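Local structure of putative acetyl xylan esterase (Cellvibrio japonicus, 2W9X) at residues G201-Y206 with H266-A271; K213-L218 with I242-N247; N247-A252 with K260-L265; L291-Q296 with E303-V308. The protein removes acetyl groups from plant cell wall polysaccharides, deacetylating glucomannan with a large preference over xylan. All blocks are in the same frame, centred on the assembly; numbering follows the deposited sequence.

Contact 1 (G201-Y206 with H266-A271); sequences GIVRNY and HADYVA
V203, in an irregular loop, meets Y269 on a helix at a CA–CA distance of 5.8 Å, the nearest backbone approach of the two segments. Residues 201-206 form neither helix nor strand here, whereas 266-271 is an uninterrupted piece of helix 262-283. The I202 side chain crosses that of Y269 at about a right angle. Its CG1 reaches CE1 of Y269 at 3.3 Å, and its CB lies 3.5 Å from CD1 of Y269, so the aliphatic branch presses closely, at an oblique approach, on the CD1-CE1 bond. The ring is directed to the loop because Y269 CG stands opposite its own backbone N (chi1 174°). V203 fills the adjoining position: its CG2 is 3.9 Å from CA of Y269, while its CG1 packs 3.6 Å from OD2 of D268. The polar ends have partners beyond the interface. D268 forms a salt bridge with R258 and accepts from W259, and Y269 OH hydrogen-bonds to L244 O. The loop itself is gripped by D248, whose carboxylate accepts from the backbone N of I202, V203 and R204, while G201 N donates to N205 OD1 at 2.9 Å. No hydrogen bond crosses between the two segments. Van der Waals contact therefore seats the loop on the helix, while the D248 bonds and its own G201-N205 bond fix the course of this loop, which also carries G199, a probable transition-state stabiliser of this SGNH-type esterase.

Contact 2 (K213-L218 with I242-N247); sequences KSLLSL and IGLGTN
L215 and L244 are brought together by contrasting first torsions: CG of L215 lies opposite its backbone N (chi1 -158°), whereas CG of L244 lies opposite its carbonyl carbon (chi1 -72°). Both side chains start out toward the other segment and cross at about a right angle. The methyl fork of L244 receives the stem of L215: CD1 of L244 is 3.9 Å from CG of L215, and CD2 of L244 is also 3.9 Å from that CG. L216 adds a lighter touch, its CD1 lying 4.2 Å from CD1 of L244. The contact is thus made by three leucines, and the backbones stay well apart, with 8.4 Å between CA of L215 and CA of L244.

Each segment also carries a helix start. S214 is the N-cap of helix 215-218, its OG accepting a weak bond of 3.3 Å from S217 N; in return, S217 OG donates to S214 O at 3.0 Å. G245 is the N-cap of helix 246-249 and adopts a positive phi (136°) that suits a residue without a side chain. Two residues later comes N247, probably a transition-state stabiliser, so the leucine packing lies close to where the chain passes from strand 239-243 into helix 246-249.

L215 also packs on I148 of strand 144-149, and L216 on F276 of helix 262-283. L244 rests against I202. Just before it, strand 239-243 runs within the parallel sheet, where backbone hydrogen bonds link I242 to M292 of strand 288-294 and G243 to I148 of strand 144-149.

Contact 3 (N247-A252 with K260-L265); sequences NDFSTA and KTREAL
R262, in the first turn of helix 262-283, reaches across to F249 and T251 in a part of the SGNH-hydrolase fold where the short helix 246-249, bearing the probable transition-state stabiliser N247, gives way to a loop. Its chain bends at chi2 (76°), which turns the guanidinium onto two backbone carbonyls. NH1 donates to T251 O at 2.9 Å in a fairly straight bond (160°), the oxygen lying close to the guanidinium plane. NH2 adds weak bonds, one to F249 O at 2.9 Å and a longer one to T251 O at 3.4 Å. T251 O is therefore held by both terminal nitrogens, which restrains rotation of the group. A salt bridge from NH2 to E300 brings in helix 300-314 and would help balance the arginine's charge.

Apolar packing continues beside this polar network. The F249 ring, its plane 59° from that of the guanidinium, meets NH2 of R262 at its edge, while its CE1 lies 3.8 Å from CG of L265. F249 and L265 slide past each other in opposite directions, and CB of D248 covers one face of the ring. F249 also makes an edge-to-face stack with Y269, one turn further along the same helix as L265. The helix start is itself capped: T261, at the N-cap, accepts from A264 N through OG1 at 3.0 Å. L265 CD2 packs against two polar groups, sitting over one face of the R262 guanidinium, offset toward its rim, and lying 3.5 Å from D248 O.

Contact 4 (L291-Q296 with E303-V308); sequences LMNSDQ and EQVGKV
V305 projects from its helix onto L291 and N293, two alternate residues on one side of a strand. With its CG1 opposite the backbone N (chi1 176°), V305 spreads two methyls over the strand: CG1 lies 3.7 Å from CB of L291, and CG2 lies 3.8 Å from CG of N293. The N293 and V305 side chains cross at an oblique angle, laying a polar residue against a branched apolar one. One turn on, V308 takes the outer part of the leucine, its CG1 lying 3.8 Å from CD1 of L291; these two side chains cross at about a right angle.

M292, between the two residues that face the helix, turns to the other side of the sheet and packs on L345 and L349 of helix 339-354. The elements belong to a beta-alpha-beta unit: strand 288-294, helix 300-314 and the parallel strand 320-325. The helix packs nearly antiparallel to its preceding strand (165°), with the axes of the short segments 9.4 Å apart at closest approach.

Further out, Y269 of helix 262-283 packs on V305, and Y273 of that helix packs on L291. Backbone bonds join L291 and N293 to I323 in the neighbouring strand. S294 makes an ST turn, its OG accepting from Q296 N at 3.1 Å, and D295 forms a salt bridge with K326. Along the helix, K307 NZ donates to Q304 OE1 at 2.8 Å, while K307 packs on E303 of the second subunit.

Contacts 1 and 3 both use helix 262-283 and have centres about 8 Å apart; contact 2 is as near to contact 1 but about 14 Å from contact 3, with which it shares N247 and helix 246-249. The centre of contact 4 lies about 12 to 14 Å from those of the others. Along the chain, contacts 2 and 3 follow one another between the two segments of contact 1, and contact 4 comes after all three. Contacts 2 and 4 meet through neighbouring strands 239-243 and 288-294 of the parallel sheet. All four belong to the GDSL-like lipase/acylhydrolase part of the chain, joining its strands and surrounding helices to the helix and loop that carry the probable transition-state stabilisers N247 and G199.

Contact 1 (G201-Y206 with H266-A271)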
loop_
_atom_site.group_PDB
_atom_site.type_symbol
_atom_site.label_atom_id
_atom_site.label_comp_id
_atom_site.label_asym_id
_atom_site.label_seq_id
_atom_site.Cartn_x
_atom_site.Cartn_y
_atom_site.Cartn_z
ATOM N N GLY B 201 5.047 -11.597 18.933
ATOM C CA GLY B 201 4.278 -11.634 17.687
ATOM C C GLY B 201 2.879 -11.057 17.860
ATOM O O GLY B 201 2.543 -10.544 18.924
ATOM N N ILE B 202 2.077 -11.121 16.799
ATOM C CA ILE B 202 0.625 -10.796 16.862
ATOM C C ILE B 202 -0.144 -11.676 17.854
ATOM O O ILE B 202 -0.888 -11.160 18.707
ATOM C CB ILE B 202 -0.034 -10.885 15.444
ATOM C CG1 ILE B 202 0.541 -9.809 14.516
ATOM C CG2 ILE B 202 -1.582 -10.837 15.505
ATOM C CD1 ILE B 202 0.293 -8.376 14.947
ATOM N N VAL B 203 0.011 -13.000 17.734
ATOM C CA VAL B 203 -0.653 -13.948 18.648
ATOM C C VAL B 203 0.340 -14.944 19.227
ATOM O O VAL B 203 0.135 -15.471 20.330
ATOM C CB VAL B 203 -1.828 -14.765 17.975
ATOM C CG1 VAL B 203 -3.037 -13.866 17.664
ATOM C CG2 VAL B 203 -1.359 -15.532 16.727
ATOM N N ARG B 204 1.399 -15.207 18.463
ATOM C CA ARG B 204 2.364 -16.263 18.809
ATOM C C ARG B 204 3.765 -15.662 18.877
ATOM O O ARG B 204 4.171 -14.935 17.985
ATOM C CB ARG B 204 2.300 -17.412 17.792
ATOM C CG ARG B 204 3.226 -18.582 18.112
ATOM C CD ARG B 204 3.043 -19.681 17.098
ATOM N NE ARG B 204 3.847 -20.821 17.503
ATOM C CZ ARG B 204 4.975 -21.196 16.910
ATOM N NH1 ARG B 204 5.409 -20.553 15.834
ATOM N NH2 ARG B 204 5.655 -22.243 17.391
ATOM N N ASN B 205 4.503 -15.945 19.948
ATOM C CA ASN B 205 5.850 -15.373 20.110
ATOM C C ASN B 205 6.920 -16.383 19.691
ATOM O O ASN B 205 6.581 -17.524 19.379
ATOM C CB ASN B 205 6.032 -14.928 21.567
ATOM C CG ASN B 205 4.876 -14.065 22.057
ATOM O OD1 ASN B 205 4.486 -13.100 21.395
ATOM N ND2 ASN B 205 4.336 -14.399 23.223
ATOM N N TYR B 206 8.200 -15.991 19.716
ATOM C CA TYR B 206 9.272 -16.893 19.282
ATOM C C TYR B 206 9.174 -18.310 19.867
ATOM O O TYR B 206 9.201 -18.494 21.088
ATOM C CB TYR B 206 10.673 -16.343 19.562
ATOM C CG TYR B 206 11.717 -17.289 19.019
ATOM C CD1 TYR B 206 11.884 -17.437 17.644
ATOM C CD2 TYR B 206 12.507 -18.068 19.867
ATOM C CE1 TYR B 206 12.826 -18.312 17.128
ATOM C CE2 TYR B 206 13.461 -18.951 19.348
ATOM C CZ TYR B 206 13.593 -19.073 17.974
ATOM O OH TYR B 206 14.521 -19.940 17.418
ATOM N N HIS B 266 -2.670 -19.287 11.219
ATOM C CA HIS B 266 -2.951 -18.272 10.186
ATOM C C HIS B 266 -4.232 -17.515 10.460
ATOM O O HIS B 266 -4.249 -16.282 10.416
ATOM C CB HIS B 266 -3.057 -18.878 8.776
ATOM C CG HIS B 266 -1.791 -19.518 8.286
ATOM N ND1 HIS B 266 -1.787 -20.499 7.318
ATOM C CD2 HIS B 266 -0.496 -19.323 8.631
ATOM C CE1 HIS B 266 -0.542 -20.888 7.095
ATOM N NE2 HIS B 266 0.259 -20.182 7.872
ATOM N N ALA B 267 -5.306 -18.259 10.728
ATOM C CA ALA B 267 -6.617 -17.672 10.969
ATOM C C ALA B 267 -6.577 -16.726 12.180
ATOM O O ALA B 267 -7.055 -15.593 12.123
ATOM C CB ALA B 267 -7.655 -18.775 11.168
ATOM N N ASP B 268 -5.973 -17.197 13.264
ATOM C CA ASP B 268 -5.913 -16.438 14.510
ATOM C C ASP B 268 -5.005 -15.206 14.384
ATOM O O ASP B 268 -5.348 -14.132 14.891
ATOM C CB ASP B 268 -5.450 -17.358 15.644
ATOM C CG ASP B 268 -5.620 -16.739 17.021
ATOM O OD1 ASP B 268 -6.617 -16.024 17.245
ATOM O OD2 ASP B 268 -4.768 -16.996 17.896
ATOM N N TYR B 269 -3.870 -15.357 13.690
ATOM C CA TYR B 269 -2.983 -14.248 13.380
ATOM C C TYR B 269 -3.727 -13.188 12.571
ATOM O O TYR B 269 -3.658 -12.000 12.892
ATOM C CB TYR B 269 -1.748 -14.741 12.594
ATOM C CG TYR B 269 -0.813 -13.652 12.074
ATOM C CD1 TYR B 269 0.285 -13.224 12.830
ATOM C CD2 TYR B 269 -1.000 -13.076 10.808
ATOM C CE1 TYR B 269 1.166 -12.234 12.347
ATOM C CE2 TYR B 269 -0.138 -12.100 10.332
ATOM C CZ TYR B 269 0.942 -11.688 11.103
ATOM O OH TYR B 269 1.769 -10.719 10.629
ATOM N N VAL B 270 -4.423 -13.608 11.519
ATOM C CA VAL B 270 -5.065 -12.638 10.627
ATOM C C VAL B 270 -6.156 -11.845 11.382
ATOM O O VAL B 270 -6.191 -10.607 11.295
ATOM C CB VAL B 270 -5.591 -13.266 9.284
ATOM C CG1 VAL B 270 -6.473 -12.282 8.526
ATOM C CG2 VAL B 270 -4.434 -13.709 8.383
ATOM N N ALA B 271 -7.007 -12.553 12.136
ATOM C CA ALA B 271 -8.125 -11.933 12.856
ATOM C C ALA B 271 -7.640 -10.891 13.866
ATOM O O ALA B 271 -8.181 -9.799 13.948
ATOM C CB ALA B 271 -8.992 -12.997 13.553
#

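Contact 2 (K213-L218 with I242-N247)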
loop_
_atom_site.group_PDB
_atom_site.type_symbol
_atom_site.label_atom_id
_atom_site.label_comp_id
_atom_site.label_asym_id
_atom_site.label_seq_id
_atom_site.Cartn_x
_atom_site.Cartn_y
_atom_site.Cartn_z
ATOM N N LYS B 213 1.009 -14.338 26.572
ATOM C CA LYS B 213 1.277 -12.995 26.088
ATOM C C LYS B 213 1.440 -12.933 24.562
ATOM O O LYS B 213 1.540 -13.964 23.885
ATOM C CB LYS B 213 2.579 -12.467 26.715
ATOM C CG LYS B 213 2.512 -12.215 28.202
ATOM C CD LYS B 213 3.857 -11.813 28.754
ATOM C CE LYS B 213 3.745 -11.581 30.255
ATOM N NZ LYS B 213 5.091 -11.391 30.855
ATOM N N SER B 214 1.468 -11.697 24.061
ATOM C CA SER B 214 1.840 -11.341 22.695
ATOM C C SER B 214 2.247 -9.862 22.744
ATOM O O SER B 214 2.112 -9.211 23.782
ATOM C CB SER B 214 0.649 -11.525 21.747
ATOM O OG SER B 214 -0.376 -10.610 22.090
ATOM N N LEU B 215 2.720 -9.316 21.633
ATOM C CA LEU B 215 2.989 -7.875 21.572
ATOM C C LEU B 215 1.712 -7.089 21.857
ATOM O O LEU B 215 1.737 -6.093 22.580
ATOM C CB LEU B 215 3.578 -7.464 20.210
ATOM C CG LEU B 215 4.377 -6.159 20.118
ATOM C CD1 LEU B 215 3.513 -4.894 20.136
ATOM C CD2 LEU B 215 5.443 -6.084 21.242
ATOM N N LEU B 216 0.607 -7.551 21.279
ATOM C CA LEU B 216 -0.705 -6.928 21.422
ATOM C C LEU B 216 -1.165 -6.774 22.896
ATOM O O LEU B 216 -1.782 -5.772 23.239
ATOM C CB LEU B 216 -1.751 -7.690 20.576
ATOM C CG LEU B 216 -1.865 -7.276 19.085
ATOM C CD1 LEU B 216 -0.634 -6.736 18.511
ATOM C CD2 LEU B 216 -2.456 -8.349 18.180
ATOM N N SER B 217 -0.839 -7.741 23.750
ATOM C CA SER B 217 -1.255 -7.684 25.161
ATOM C C SER B 217 -0.358 -6.749 25.978
ATOM O O SER B 217 -0.781 -6.202 26.982
ATOM C CB SER B 217 -1.302 -9.087 25.789
ATOM O OG SER B 217 0.003 -9.617 25.906
ATOM N N LEU B 218 0.875 -6.557 25.512
ATOM C CA LEU B 218 1.820 -5.645 26.142
ATOM C C LEU B 218 1.546 -4.219 25.716
ATOM O O LEU B 218 1.791 -3.277 26.469
ATOM C CB LEU B 218 3.249 -5.997 25.732
ATOM C CG LEU B 218 3.794 -7.360 26.180
ATOM C CD1 LEU B 218 5.029 -7.676 25.357
ATOM C CD2 LEU B 218 4.126 -7.349 27.654
ATOM N N ILE B 242 3.959 -1.099 11.558
ATOM C CA ILE B 242 3.869 -2.307 12.368
ATOM C C ILE B 242 4.655 -3.411 11.669
ATOM O O ILE B 242 4.396 -3.731 10.517
ATOM C CB ILE B 242 2.399 -2.758 12.613
ATOM C CG1 ILE B 242 1.546 -1.567 13.079
ATOM C CG2 ILE B 242 2.378 -3.943 13.632
ATOM C CD1 ILE B 242 0.012 -1.834 13.160
ATOM N N GLY B 243 5.616 -3.986 12.370
ATOM C CA GLY B 243 6.395 -5.112 11.827
ATOM C C GLY B 243 6.267 -6.267 12.806
ATOM O O GLY B 243 7.031 -6.334 13.762
ATOM N N LEU B 244 5.305 -7.165 12.571
ATOM C CA LEU B 244 5.055 -8.299 13.466
ATOM C C LEU B 244 4.608 -9.510 12.646
ATOM O O LEU B 244 3.858 -9.365 11.671
ATOM C CB LEU B 244 3.968 -7.928 14.517
ATOM C CG LEU B 244 4.313 -6.938 15.651
ATOM C CD1 LEU B 244 3.052 -6.484 16.460
ATOM C CD2 LEU B 244 5.355 -7.561 16.597
ATOM N N GLY B 245 5.035 -10.701 13.049
ATOM C CA GLY B 245 4.710 -11.918 12.312
ATOM C C GLY B 245 5.891 -12.868 12.137
ATOM O O GLY B 245 5.694 -14.066 11.924
ATOM N N THR B 246 7.119 -12.342 12.198
ATOM C CA THR B 246 8.307 -13.210 12.163
ATOM C C THR B 246 8.246 -14.208 13.331
ATOM O O THR B 246 8.458 -15.404 13.151
ATOM C CB THR B 246 9.631 -12.408 12.153
ATOM O OG1 THR B 246 9.796 -11.800 10.862
ATOM C CG2 THR B 246 10.847 -13.344 12.416
ATOM N N ASN B 247 7.913 -13.720 14.518
ATOM C CA ASN B 247 7.839 -14.609 15.662
ATOM C C ASN B 247 6.617 -15.523 15.638
ATOM O O ASN B 247 6.696 -16.660 16.112
ATOM C CB ASN B 247 7.939 -13.832 16.960
ATOM C CG ASN B 247 9.301 -13.203 17.124
ATOM O OD1 ASN B 247 9.415 -12.005 17.361
ATOM N ND2 ASN B 247 10.344 -14.006 16.955
#

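Contact 3 (N247-A252 with K260-L265)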
loop_
_atom_site.group_PDB
_atom_site.type_symbol
_atom_site.label_atom_id
_atom_site.label_comp_id
_atom_site.label_asym_id
_atom_site.label_seq_id
_atom_site.Cartn_x
_atom_site.Cartn_y
_atom_site.Cartn_z
ATOM N N ASN B 247 7.913 -13.720 14.518
ATOM C CA ASN B 247 7.839 -14.609 15.662
ATOM C C ASN B 247 6.617 -15.523 15.638
ATOM O O ASN B 247 6.696 -16.660 16.112
ATOM C CB ASN B 247 7.939 -13.832 16.960
ATOM C CG ASN B 247 9.301 -13.203 17.124
ATOM O OD1 ASN B 247 9.415 -12.005 17.361
ATOM N ND2 ASN B 247 10.344 -14.006 16.955
ATOM N N ASP B 248 5.513 -15.063 15.058
ATOM C CA ASP B 248 4.364 -15.974 14.865
ATOM C C ASP B 248 4.750 -17.166 14.008
ATOM O O ASP B 248 4.335 -18.286 14.297
ATOM C CB ASP B 248 3.149 -15.265 14.239
ATOM C CG ASP B 248 2.648 -14.141 15.096
ATOM O OD1 ASP B 248 1.663 -14.364 15.834
ATOM O OD2 ASP B 248 3.266 -13.044 15.051
ATOM N N PHE B 249 5.553 -16.923 12.960
ATOM C CA PHE B 249 5.706 -17.931 11.892
ATOM C C PHE B 249 7.099 -18.534 11.679
ATOM O O PHE B 249 7.236 -19.464 10.898
ATOM C CB PHE B 249 5.152 -17.419 10.546
ATOM C CG PHE B 249 3.709 -16.998 10.604
ATOM C CD1 PHE B 249 2.705 -17.925 10.871
ATOM C CD2 PHE B 249 3.358 -15.676 10.397
ATOM C CE1 PHE B 249 1.366 -17.534 10.925
ATOM C CE2 PHE B 249 2.026 -15.275 10.459
ATOM C CZ PHE B 249 1.033 -16.210 10.709
ATOM N N SER B 250 8.114 -18.059 12.391
ATOM C CA SER B 250 9.470 -18.488 12.079
ATOM C C SER B 250 9.787 -19.942 12.472
ATOM O O SER B 250 10.835 -20.482 12.091
ATOM C CB SER B 250 10.484 -17.545 12.735
ATOM O OG SER B 250 10.391 -17.635 14.135
ATOM N N THR B 251 8.892 -20.561 13.245
ATOM C CA THR B 251 9.096 -21.904 13.775
ATOM C C THR B 251 7.826 -22.720 13.623
ATOM O O THR B 251 6.717 -22.180 13.500
ATOM C CB THR B 251 9.481 -21.919 15.289
ATOM O OG1 THR B 251 8.458 -21.269 16.049
ATOM C CG2 THR B 251 10.828 -21.247 15.556
ATOM N N ALA B 252 8.009 -24.032 13.638
ATOM C CA ALA B 252 6.925 -24.993 13.648
ATOM C C ALA B 252 6.221 -24.979 15.004
ATOM O O ALA B 252 6.835 -24.692 16.028
ATOM C CB ALA B 252 7.494 -26.388 13.377
ATOM N N LYS B 260 -3.543 -26.027 16.882
ATOM C CA LYS B 260 -3.267 -27.437 16.596
ATOM C C LYS B 260 -2.967 -27.732 15.127
ATOM O O LYS B 260 -2.552 -28.845 14.780
ATOM C CB LYS B 260 -4.425 -28.321 17.092
ATOM C CG LYS B 260 -4.679 -28.219 18.586
ATOM C CD LYS B 260 -3.405 -28.504 19.381
ATOM C CE LYS B 260 -3.626 -28.364 20.875
ATOM N NZ LYS B 260 -2.325 -28.506 21.582
ATOM N N THR B 261 -3.199 -26.738 14.269
ATOM C CA THR B 261 -2.853 -26.805 12.857
ATOM C C THR B 261 -2.271 -25.459 12.467
ATOM O O THR B 261 -2.563 -24.438 13.105
ATOM C CB THR B 261 -4.092 -27.042 11.965
ATOM O OG1 THR B 261 -5.012 -25.960 12.147
ATOM C CG2 THR B 261 -4.799 -28.389 12.276
ATOM N N ARG B 262 -1.449 -25.459 11.419
ATOM C CA ARG B 262 -0.943 -24.235 10.810
ATOM C C ARG B 262 -2.073 -23.308 10.323
ATOM O O ARG B 262 -1.965 -22.083 10.421
ATOM C CB ARG B 262 -0.006 -24.570 9.646
ATOM C CG ARG B 262 1.015 -23.480 9.353
ATOM C CD ARG B 262 2.126 -23.521 10.416
ATOM N NE ARG B 262 3.117 -22.456 10.225
ATOM C CZ ARG B 262 4.095 -22.178 11.083
ATOM N NH1 ARG B 262 4.222 -22.881 12.211
ATOM N NH2 ARG B 262 4.954 -21.199 10.811
ATOM N N GLU B 263 -3.139 -23.884 9.778
ATOM C CA GLU B 263 -4.269 -23.079 9.303
ATOM C C GLU B 263 -4.883 -22.323 10.480
ATOM O O GLU B 263 -5.264 -21.165 10.336
ATOM C CB GLU B 263 -5.321 -23.950 8.592
ATOM C CG GLU B 263 -4.858 -24.557 7.263
ATOM C CD GLU B 263 -3.677 -25.535 7.400
ATOM O OE1 GLU B 263 -3.675 -26.373 8.340
ATOM O OE2 GLU B 263 -2.746 -25.453 6.552
ATOM N N ALA B 264 -4.954 -22.979 11.650
ATOM C CA ALA B 264 -5.477 -22.339 12.869
ATOM C C ALA B 264 -4.674 -21.114 13.271
ATOM O O ALA B 264 -5.244 -20.090 13.662
ATOM C CB ALA B 264 -5.549 -23.331 14.037
ATOM N N LEU B 265 -3.349 -21.239 13.189
ATOM C CA LEU B 265 -2.443 -20.155 13.498
ATOM C C LEU B 265 -2.633 -18.986 12.521
ATOM O O LEU B 265 -2.732 -17.827 12.947
ATOM C CB LEU B 265 -0.993 -20.673 13.490
ATOM C CG LEU B 265 0.148 -19.676 13.792
ATOM C CD1 LEU B 265 0.028 -19.063 15.192
ATOM C CD2 LEU B 265 1.522 -20.329 13.612
#

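Contact 4 (L291-Q296 with E303-V308)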
loop_
_atom_site.group_PDB
_atom_site.type_symbol
_atom_site.label_atom_id
_atom_site.label_comp_id
_atom_site.label_asym_id
_atom_site.label_seq_id
_atom_site.Cartn_x
_atom_site.Cartn_y
_atom_site.Cartn_z
ATOM N N LEU B 291 2.291 -2.007 7.016
ATOM C CA LEU B 291 2.559 -3.318 7.587
ATOM C C LEU B 291 3.790 -3.881 6.903
ATOM O O LEU B 291 3.775 -4.131 5.697
ATOM C CB LEU B 291 1.335 -4.236 7.430
ATOM C CG LEU B 291 -0.007 -3.626 7.871
ATOM C CD1 LEU B 291 -1.067 -4.735 8.028
ATOM C CD2 LEU B 291 0.092 -2.797 9.187
ATOM N N MET B 292 4.860 -4.020 7.674
ATOM C CA MET B 292 6.203 -4.236 7.137
ATOM C C MET B 292 6.764 -5.591 7.575
ATOM O O MET B 292 6.817 -5.872 8.767
ATOM C CB MET B 292 7.092 -3.085 7.631
ATOM C CG MET B 292 8.546 -3.153 7.216
ATOM S SD MET B 292 9.280 -1.565 7.623
ATOM C CE MET B 292 10.968 -1.906 7.147
ATOM N N ASN B 293 7.144 -6.445 6.617
ATOM C CA ASN B 293 7.669 -7.775 6.928
ATOM C C ASN B 293 8.756 -8.233 5.954
ATOM O O ASN B 293 8.978 -7.624 4.910
ATOM C CB ASN B 293 6.567 -8.864 7.030
ATOM C CG ASN B 293 5.542 -8.575 8.120
ATOM O OD1 ASN B 293 5.622 -9.112 9.251
ATOM N ND2 ASN B 293 4.556 -7.745 7.786
ATOM N N SER B 294 9.436 -9.311 6.330
ATOM C CA SER B 294 10.536 -9.883 5.544
ATOM C C SER B 294 9.986 -10.774 4.441
ATOM O O SER B 294 8.775 -11.132 4.438
ATOM C CB SER B 294 11.409 -10.755 6.444
ATOM O OG SER B 294 10.690 -11.950 6.740
ATOM N N ASP B 295 10.892 -11.148 3.532
ATOM C CA ASP B 295 10.625 -12.128 2.498
ATOM C C ASP B 295 11.054 -13.527 2.977
ATOM O O ASP B 295 11.352 -14.396 2.174
ATOM C CB ASP B 295 11.372 -11.748 1.206
ATOM C CG ASP B 295 12.926 -11.715 1.376
ATOM O OD1 ASP B 295 13.449 -11.839 2.497
ATOM O OD2 ASP B 295 13.617 -11.527 0.362
ATOM N N GLN B 296 11.101 -13.740 4.289
ATOM C CA GLN B 296 11.608 -15.020 4.773
ATOM C C GLN B 296 10.493 -16.001 5.168
ATOM O O GLN B 296 9.302 -15.751 4.918
ATOM C CB GLN B 296 12.628 -14.784 5.897
ATOM C CG GLN B 296 13.850 -13.965 5.407
ATOM C CD GLN B 296 14.758 -14.761 4.489
ATOM O OE1 GLN B 296 15.291 -15.787 4.893
ATOM N NE2 GLN B 296 14.928 -14.297 3.233
ATOM N N GLU B 303 2.624 -13.521 3.082
ATOM C CA GLU B 303 1.299 -13.944 2.639
ATOM C C GLU B 303 0.188 -13.646 3.647
ATOM O O GLU B 303 -0.895 -13.196 3.250
ATOM C CB GLU B 303 1.252 -15.426 2.229
ATOM C CG GLU B 303 -0.209 -15.805 1.813
ATOM C CD GLU B 303 -0.301 -16.973 0.855
ATOM O OE1 GLU B 303 0.329 -16.927 -0.232
ATOM O OE2 GLU B 303 -1.028 -17.929 1.183
ATOM N N GLN B 304 0.443 -13.885 4.939
ATOM C CA GLN B 304 -0.599 -13.642 5.940
ATOM C C GLN B 304 -0.879 -12.165 6.070
ATOM O O GLN B 304 -2.025 -11.766 6.243
ATOM C CB GLN B 304 -0.261 -14.223 7.317
ATOM C CG GLN B 304 0.148 -15.706 7.325
ATOM C CD GLN B 304 -0.686 -16.573 6.396
ATOM O OE1 GLN B 304 -1.914 -16.589 6.481
ATOM N NE2 GLN B 304 -0.019 -17.291 5.498
ATOM N N VAL B 305 0.176 -11.359 5.996
ATOM C CA VAL B 305 0.028 -9.911 6.003
ATOM C C VAL B 305 -0.771 -9.418 4.776
ATOM O O VAL B 305 -1.568 -8.477 4.902
ATOM C CB VAL B 305 1.399 -9.207 6.200
ATOM C CG1 VAL B 305 1.281 -7.697 6.108
ATOM C CG2 VAL B 305 1.978 -9.606 7.574
ATOM N N GLY B 306 -0.582 -10.060 3.615
ATOM C CA GLY B 306 -1.391 -9.737 2.426
ATOM C C GLY B 306 -2.886 -9.927 2.678
ATOM O O GLY B 306 -3.726 -9.122 2.217
ATOM N N LYS B 307 -3.215 -10.977 3.435
ATOM C CA LYS B 307 -4.607 -11.293 3.796
ATOM C C LYS B 307 -5.157 -10.251 4.776
ATOM O O LYS B 307 -6.330 -9.869 4.688
ATOM C CB LYS B 307 -4.710 -12.671 4.446
ATOM C CG LYS B 307 -4.351 -13.890 3.577
ATOM C CD LYS B 307 -4.480 -15.162 4.455
ATOM C CE LYS B 307 -3.857 -16.415 3.837
ATOM N NZ LYS B 307 -3.925 -17.585 4.803
ATOM N N VAL B 308 -4.307 -9.818 5.716
ATOM C CA VAL B 308 -4.644 -8.757 6.676
ATOM C C VAL B 308 -4.974 -7.440 5.961
ATOM O O VAL B 308 -6.012 -6.824 6.215
ATOM C CB VAL B 308 -3.518 -8.545 7.725
ATOM C CG1 VAL B 308 -3.806 -7.339 8.641
ATOM C CG2 VAL B 308 -3.365 -9.791 8.586
#